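Local coordinates for regulatory protein BlaR1 (PDB 1NRF) that probably senses beta-lactam antibiotics outside the cell, through acylation of a serine in the C-terminal domain described here, and signals their presence across the membrane, at residues Q161-Y169 with I216-F227. Numbering follows the deposited sequence.
Sequences QVNILKKFY and IGYVETADNTFF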
ATOM      1  N   GLN A 161      -2.237   4.205   7.191  1.00 22.84           N
ATOM      2  CA  GLN A 161      -1.763   3.071   6.404  1.00 25.91           C
ATOM      3  C   GLN A 161      -1.005   2.084   7.311  1.00 26.03           C
ATOM      4  O   GLN A 161      -1.299   0.887   7.314  1.00 25.91           O
ATOM      5  CB  GLN A 161      -0.829   3.553   5.281  1.00 26.98           C
ATOM      6  CG  GLN A 161      -1.490   4.345   4.157  1.00 27.80           C
ATOM      7  CD  GLN A 161      -1.983   3.462   3.009  1.00 29.77           C
ATOM      8  OE1 GLN A 161      -2.081   3.912   1.865  1.00 29.13           O
ATOM      9  NE2 GLN A 161      -2.304   2.210   3.315  1.00 24.67           N
ATOM     10  N   VAL A 162      -0.034   2.594   8.074  1.00 25.20           N
ATOM     11  CA  VAL A 162       0.761   1.764   8.986  1.00 23.58           C
ATOM     12  C   VAL A 162      -0.115   1.029   9.995  1.00 25.66           C
ATOM     13  O   VAL A 162       0.021  -0.184  10.174  1.00 27.33           O
ATOM     14  CB  VAL A 162       1.831   2.613   9.771  1.00 24.29           C
ATOM     15  CG1 VAL A 162       2.369   1.820  10.960  1.00 21.29           C
ATOM     16  CG2 VAL A 162       2.996   3.009   8.837  1.00 19.04           C
ATOM     17  N   ASN A 163      -1.033   1.748  10.638  1.00 26.55           N
ATOM     18  CA  ASN A 163      -1.887   1.115  11.636  1.00 27.14           C
ATOM     19  C   ASN A 163      -2.765   0.011  11.066  1.00 29.13           C
ATOM     20  O   ASN A 163      -2.915  -1.039  11.693  1.00 29.97           O
ATOM     21  CB  ASN A 163      -2.756   2.154  12.368  1.00 26.97           C
ATOM     22  CG  ASN A 163      -1.931   3.123  13.211  1.00 27.20           C
ATOM     23  OD1 ASN A 163      -0.861   2.778  13.708  1.00 31.52           O
ATOM     24  ND2 ASN A 163      -2.434   4.333  13.381  1.00 29.66           N
ATOM     25  N   ILE A 164      -3.340   0.229   9.881  1.00 29.17           N
ATOM     26  CA  ILE A 164      -4.203  -0.797   9.300  1.00 28.60           C
ATOM     27  C   ILE A 164      -3.374  -1.933   8.690  1.00 28.54           C
ATOM     28  O   ILE A 164      -3.815  -3.080   8.665  1.00 29.16           O
ATOM     29  CB  ILE A 164      -5.223  -0.184   8.263  1.00 28.67           C
ATOM     30  CG1 ILE A 164      -6.410  -1.137   8.094  1.00 28.05           C
ATOM     31  CG2 ILE A 164      -4.547   0.108   6.918  1.00 25.16           C
ATOM     32  CD1 ILE A 164      -7.557  -0.564   7.249  1.00 31.04           C
ATOM     33  N   LEU A 165      -2.166  -1.622   8.221  1.00 28.66           N
ATOM     34  CA  LEU A 165      -1.293  -2.661   7.681  1.00 27.41           C
ATOM     35  C   LEU A 165      -0.957  -3.653   8.803  1.00 27.41           C
ATOM     36  O   LEU A 165      -0.826  -4.850   8.547  1.00 29.30           O
ATOM     37  CB  LEU A 165      -0.002  -2.064   7.121  1.00 25.58           C
ATOM     38  CG  LEU A 165       0.088  -1.798   5.613  1.00 28.19           C
ATOM     39  CD1 LEU A 165       1.329  -0.974   5.300  1.00 27.64           C
ATOM     40  CD2 LEU A 165       0.130  -3.116   4.862  1.00 25.54           C
ATOM     41  N   LYS A 166      -0.829  -3.157  10.039  1.00 26.75           N
ATOM     42  CA  LYS A 166      -0.527  -4.013  11.191  1.00 26.81           C
ATOM     43  C   LYS A 166      -1.751  -4.869  11.524  1.00 27.87           C
ATOM     44  O   LYS A 166      -1.621  -6.058  11.849  1.00 26.68           O
ATOM     45  CB  LYS A 166      -0.137  -3.182  12.419  1.00 27.55           C
ATOM     46  CG  LYS A 166       0.147  -4.039  13.660  1.00 29.71           C
ATOM     47  CD  LYS A 166       0.482  -3.206  14.875  1.00 31.26           C
ATOM     48  CE  LYS A 166       0.558  -4.055  16.151  1.00 33.33           C
ATOM     49  NZ  LYS A 166       1.715  -4.988  16.200  1.00 35.67           N
ATOM     50  N   LYS A 167      -2.933  -4.262  11.449  1.00 27.87           N
ATOM     51  CA  LYS A 167      -4.175  -4.996  11.697  1.00 29.87           C
ATOM     52  C   LYS A 167      -4.321  -6.135  10.681  1.00 30.34           C
ATOM     53  O   LYS A 167      -4.872  -7.195  10.985  1.00 29.35           O
ATOM     54  CB  LYS A 167      -5.389  -4.066  11.592  1.00 27.54           C
ATOM     55  CG  LYS A 167      -5.606  -3.212  12.818  1.00 26.87           C
ATOM     56  CD  LYS A 167      -7.053  -2.824  12.929  1.00 26.81           C
ATOM     57  CE  LYS A 167      -7.287  -1.973  14.159  1.00 26.37           C
ATOM     58  NZ  LYS A 167      -6.516  -0.703  14.079  1.00 25.50           N
ATOM     59  N   PHE A 168      -3.831  -5.895   9.465  1.00 31.17           N
ATOM     60  CA  PHE A 168      -3.882  -6.894   8.407  1.00 31.79           C
ATOM     61  C   PHE A 168      -2.884  -8.016   8.701  1.00 33.04           C
ATOM     62  O   PHE A 168      -3.222  -9.201   8.657  1.00 31.84           O
ATOM     63  CB  PHE A 168      -3.547  -6.251   7.060  1.00 31.42           C
ATOM     64  CG  PHE A 168      -2.993  -7.218   6.057  1.00 33.35           C
ATOM     65  CD1 PHE A 168      -1.624  -7.293   5.833  1.00 32.96           C
ATOM     66  CD2 PHE A 168      -3.836  -8.083   5.367  1.00 32.68           C
ATOM     67  CE1 PHE A 168      -1.103  -8.213   4.938  1.00 32.90           C
ATOM     68  CE2 PHE A 168      -3.323  -9.004   4.474  1.00 32.30           C
ATOM     69  CZ  PHE A 168      -1.952  -9.070   4.258  1.00 32.30           C
ATOM     70  N   TYR A 169      -1.654  -7.612   8.992  1.00 33.70           N
ATOM     71  CA  TYR A 169      -0.571  -8.530   9.300  1.00 35.51           C
ATOM     72  C   TYR A 169      -0.937  -9.424  10.477  1.00 37.60           C
ATOM     73  O   TYR A 169      -0.781 -10.644  10.402  1.00 39.90           O
ATOM     74  CB  TYR A 169       0.688  -7.726   9.635  1.00 38.32           C
ATOM     75  CG  TYR A 169       1.911  -8.569   9.896  1.00 39.72           C
ATOM     76  CD1 TYR A 169       2.681  -9.059   8.838  1.00 39.01           C
ATOM     77  CD2 TYR A 169       2.283  -8.906  11.198  1.00 39.04           C
ATOM     78  CE1 TYR A 169       3.790  -9.865   9.070  1.00 39.65           C
ATOM     79  CE2 TYR A 169       3.392  -9.714  11.444  1.00 40.47           C
ATOM     80  CZ  TYR A 169       4.140 -10.189  10.374  1.00 40.82           C
ATOM     81  OH  TYR A 169       5.238 -10.989  10.605  1.00 41.55           O
ATOM     82  N   ILE A 216       4.154   1.627   0.942  1.00 22.92           N
ATOM     83  CA  ILE A 216       3.824   1.135   2.264  1.00 24.57           C
ATOM     84  C   ILE A 216       4.205  -0.329   2.340  1.00 25.38           C
ATOM     85  O   ILE A 216       4.419  -0.969   1.319  1.00 25.69           O
ATOM     86  CB  ILE A 216       2.301   1.278   2.552  1.00 25.03           C
ATOM     87  CG1 ILE A 216       1.496   0.276   1.706  1.00 23.29           C
ATOM     88  CG2 ILE A 216       1.856   2.695   2.236  1.00 22.77           C
ATOM     89  CD1 ILE A 216      -0.005   0.327   1.958  1.00 20.33           C
ATOM     90  N   GLY A 217       4.287  -0.854   3.555  1.00 25.97           N
ATOM     91  CA  GLY A 217       4.641  -2.245   3.726  1.00 27.29           C
ATOM     92  C   GLY A 217       5.279  -2.486   5.077  1.00 29.06           C
ATOM     93  O   GLY A 217       5.121  -1.699   6.007  1.00 28.56           O
ATOM     94  N   TYR A 218       6.005  -3.587   5.196  1.00 29.51           N
ATOM     95  CA  TYR A 218       6.648  -3.896   6.456  1.00 30.11           C
ATOM     96  C   TYR A 218       7.898  -4.757   6.280  1.00 30.82           C
ATOM     97  O   TYR A 218       8.159  -5.314   5.211  1.00 28.28           O
ATOM     98  CB  TYR A 218       5.636  -4.574   7.391  1.00 27.95           C
ATOM     99  CG  TYR A 218       4.814  -5.631   6.707  1.00 28.45           C
ATOM    100  CD1 TYR A 218       5.286  -6.937   6.584  1.00 28.94           C
ATOM    101  CD2 TYR A 218       3.591  -5.312   6.111  1.00 26.81           C
ATOM    102  CE1 TYR A 218       4.562  -7.900   5.881  1.00 28.90           C
ATOM    103  CE2 TYR A 218       2.866  -6.265   5.404  1.00 26.74           C
ATOM    104  CZ  TYR A 218       3.356  -7.555   5.292  1.00 26.42           C
ATOM    105  OH  TYR A 218       2.658  -8.494   4.577  1.00 28.25           O
ATOM    106  N   VAL A 219       8.693  -4.816   7.336  1.00 32.45           N
ATOM    107  CA  VAL A 219       9.904  -5.618   7.331  1.00 33.90           C
ATOM    108  C   VAL A 219       9.771  -6.632   8.455  1.00 33.97           C
ATOM    109  O   VAL A 219       9.482  -6.275   9.608  1.00 33.06           O
ATOM    110  CB  VAL A 219      11.165  -4.758   7.575  1.00 33.49           C
ATOM    111  CG1 VAL A 219      12.386  -5.659   7.713  1.00 35.86           C
ATOM    112  CG2 VAL A 219      11.362  -3.779   6.421  1.00 36.52           C
ATOM    113  N   GLU A 220       9.960  -7.898   8.118  1.00 33.10           N
ATOM    114  CA  GLU A 220       9.871  -8.938   9.123  1.00 35.17           C
ATOM    115  C   GLU A 220      11.256  -9.438   9.489  1.00 35.52           C
ATOM    116  O   GLU A 220      11.999  -9.903   8.621  1.00 36.15           O
ATOM    117  CB  GLU A 220       9.048 -10.109   8.601  1.00 36.13           C
ATOM    118  CG  GLU A 220       7.734  -9.695   7.999  1.00 38.29           C
ATOM    119  CD  GLU A 220       7.051 -10.840   7.306  1.00 39.64           C
ATOM    120  OE1 GLU A 220       6.378 -11.635   7.997  1.00 38.97           O
ATOM    121  OE2 GLU A 220       7.202 -10.944   6.069  1.00 41.81           O
ATOM    122  N   THR A 221      11.606  -9.325  10.768  1.00 34.31           N
ATOM    123  CA  THR A 221      12.893  -9.824  11.238  1.00 33.92           C
ATOM    124  C   THR A 221      12.622 -11.091  12.055  1.00 35.80           C
ATOM    125  O   THR A 221      11.480 -11.570  12.136  1.00 34.82           O
ATOM    126  CB  THR A 221      13.663  -8.793  12.115  1.00 34.06           C
ATOM    127  OG1 THR A 221      12.961  -8.566  13.349  1.00 30.42           O
ATOM    128  CG2 THR A 221      13.844  -7.468  11.349  1.00 31.94           C
ATOM    129  N   ALA A 222      13.675 -11.637  12.651  1.00 36.11           N
ATOM    130  CA  ALA A 222      13.554 -12.856  13.427  1.00 36.89           C
ATOM    131  C   ALA A 222      12.822 -12.649  14.733  1.00 36.73           C
ATOM    132  O   ALA A 222      12.216 -13.579  15.254  1.00 38.14           O
ATOM    133  CB  ALA A 222      14.933 -13.449  13.691  1.00 35.98           C
ATOM    134  N   ASP A 223      12.868 -11.434  15.264  1.00 36.93           N
ATOM    135  CA  ASP A 223      12.199 -11.163  16.530  1.00 39.24           C
ATOM    136  C   ASP A 223      11.358  -9.886  16.538  1.00 39.10           C
ATOM    137  O   ASP A 223      10.857  -9.479  17.592  1.00 40.72           O
ATOM    138  CB  ASP A 223      13.241 -11.103  17.650  1.00 39.61           C
ATOM    139  CG  ASP A 223      14.302 -10.042  17.407  1.00 43.42           C
ATOM    140  OD1 ASP A 223      14.454  -9.599  16.246  1.00 43.53           O
ATOM    141  OD2 ASP A 223      14.996  -9.659  18.377  1.00 44.77           O
ATOM    142  N   ASN A 224      11.178  -9.269  15.373  1.00 36.81           N
ATOM    143  CA  ASN A 224      10.414  -8.026  15.299  1.00 35.44           C
ATOM    144  C   ASN A 224       9.768  -7.797  13.924  1.00 33.82           C
ATOM    145  O   ASN A 224      10.053  -8.505  12.958  1.00 33.10           O
ATOM    146  CB  ASN A 224      11.350  -6.858  15.643  1.00 34.23           C
ATOM    147  CG  ASN A 224      10.629  -5.674  16.261  1.00 33.02           C
ATOM    148  OD1 ASN A 224       9.414  -5.705  16.474  1.00 34.17           O
ATOM    149  ND2 ASN A 224      11.383  -4.620  16.559  1.00 31.22           N
ATOM    150  N   THR A 225       8.877  -6.816  13.857  1.00 32.60           N
ATOM    151  CA  THR A 225       8.204  -6.465  12.613  1.00 32.00           C
ATOM    152  C   THR A 225       8.074  -4.952  12.548  1.00 30.62           C
ATOM    153  O   THR A 225       7.572  -4.315  13.478  1.00 29.90           O
ATOM    154  CB  THR A 225       6.809  -7.087  12.521  1.00 31.49           C
ATOM    155  OG1 THR A 225       6.900  -8.485  12.788  1.00 36.51           O
ATOM    156  CG2 THR A 225       6.234  -6.901  11.120  1.00 31.59           C
ATOM    157  N   PHE A 226       8.535  -4.385  11.445  1.00 29.31           N
ATOM    158  CA  PHE A 226       8.491  -2.947  11.257  1.00 29.72           C
ATOM    159  C   PHE A 226       7.482  -2.593  10.187  1.00 29.39           C
ATOM    160  O   PHE A 226       7.540  -3.124   9.085  1.00 30.99           O
ATOM    161  CB  PHE A 226       9.878  -2.429  10.843  1.00 29.58           C
ATOM    162  CG  PHE A 226      10.931  -2.608  11.895  1.00 29.21           C
ATOM    163  CD1 PHE A 226      11.192  -1.591  12.815  1.00 29.18           C
ATOM    164  CD2 PHE A 226      11.629  -3.811  11.998  1.00 28.11           C
ATOM    165  CE1 PHE A 226      12.136  -1.768  13.833  1.00 31.66           C
ATOM    166  CE2 PHE A 226      12.576  -4.008  13.012  1.00 30.58           C
ATOM    167  CZ  PHE A 226      12.832  -2.985  13.934  1.00 32.48           C
ATOM    168  N   PHE A 227       6.564  -1.690  10.510  1.00 29.55           N
ATOM    169  CA  PHE A 227       5.555  -1.246   9.557  1.00 28.12           C
ATOM    170  C   PHE A 227       5.913   0.164   9.127  1.00 27.61           C
ATOM    171  O   PHE A 227       6.224   1.007   9.959  1.00 27.79           O
ATOM    172  CB  PHE A 227       4.162  -1.270  10.196  1.00 29.87           C
ATOM    173  CG  PHE A 227       3.688  -2.649  10.568  1.00 29.58           C
ATOM    174  CD1 PHE A 227       3.963  -3.181  11.823  1.00 29.15           C
ATOM    175  CD2 PHE A 227       2.990  -3.424   9.649  1.00 29.13           C
ATOM    176  CE1 PHE A 227       3.554  -4.460  12.158  1.00 29.31           C
ATOM    177  CE2 PHE A 227       2.577  -4.705   9.970  1.00 30.16           C
ATOM    178  CZ  PHE A 227       2.859  -5.228  11.231  1.00 31.36           C
TER
HETATM  179  O   HOH W   1       8.229 -10.951  11.844  1.00 33.36           O
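V162 and L165 set helix 161-169 against the face of a beta hairpin, with strand 216-220 running 8.8 Å from the helix axis at a crossing angle of -55°. The returning strand 225-227 lies 9.1 Å off and runs roughly against the helix. V162 meets the CB of F227 through CG1, its beta-branched side chain being short enough for the backbones to come close there. One turn on, L165 reaches further: its CD1 packs on CB of I216 and approaches the backbone N of G217 (3.4 Å). Glycine belongs at 217 because the backbone conformation there would press a CB into the carbonyl O of I216. F227 presents a ring face to K166, whose CB sits over its centre, 3.8 Å from the centroid; the aliphatic CB and CG of the lysine supply this contact, and the chain carries its ammonium group off from the ring. In this penicillin-binding sensor domain, related to the beta-lactamases, the helix thus covers part of the central sheet, and I216 lies about 9 Å, side chain to side chain, from S63, the probable acylation site. At the I216 end the Q161 side chain crosses that of I216 at about a right angle, its NE2 meeting CD1, while OE1 is hydrogen-bonded to T64. Y169 builds the other end: with CG anti to the backbone N (chi1 -177°), the ring extends along the hairpin. Its edge points at the face of Y218, centroids 5.1 Å apart, and its own face receives the edge of F227 in an offset edge-to-face pair. T225 adds CG2 over one face of the tyrosine, a CH-pi contact. A phenol suits this linking place in the aromatic cluster because its OH donates to OE1 of E220 (2.9 Å), on the anti side of the carboxylate, and accepts from a water that also contacts OG1 of T225.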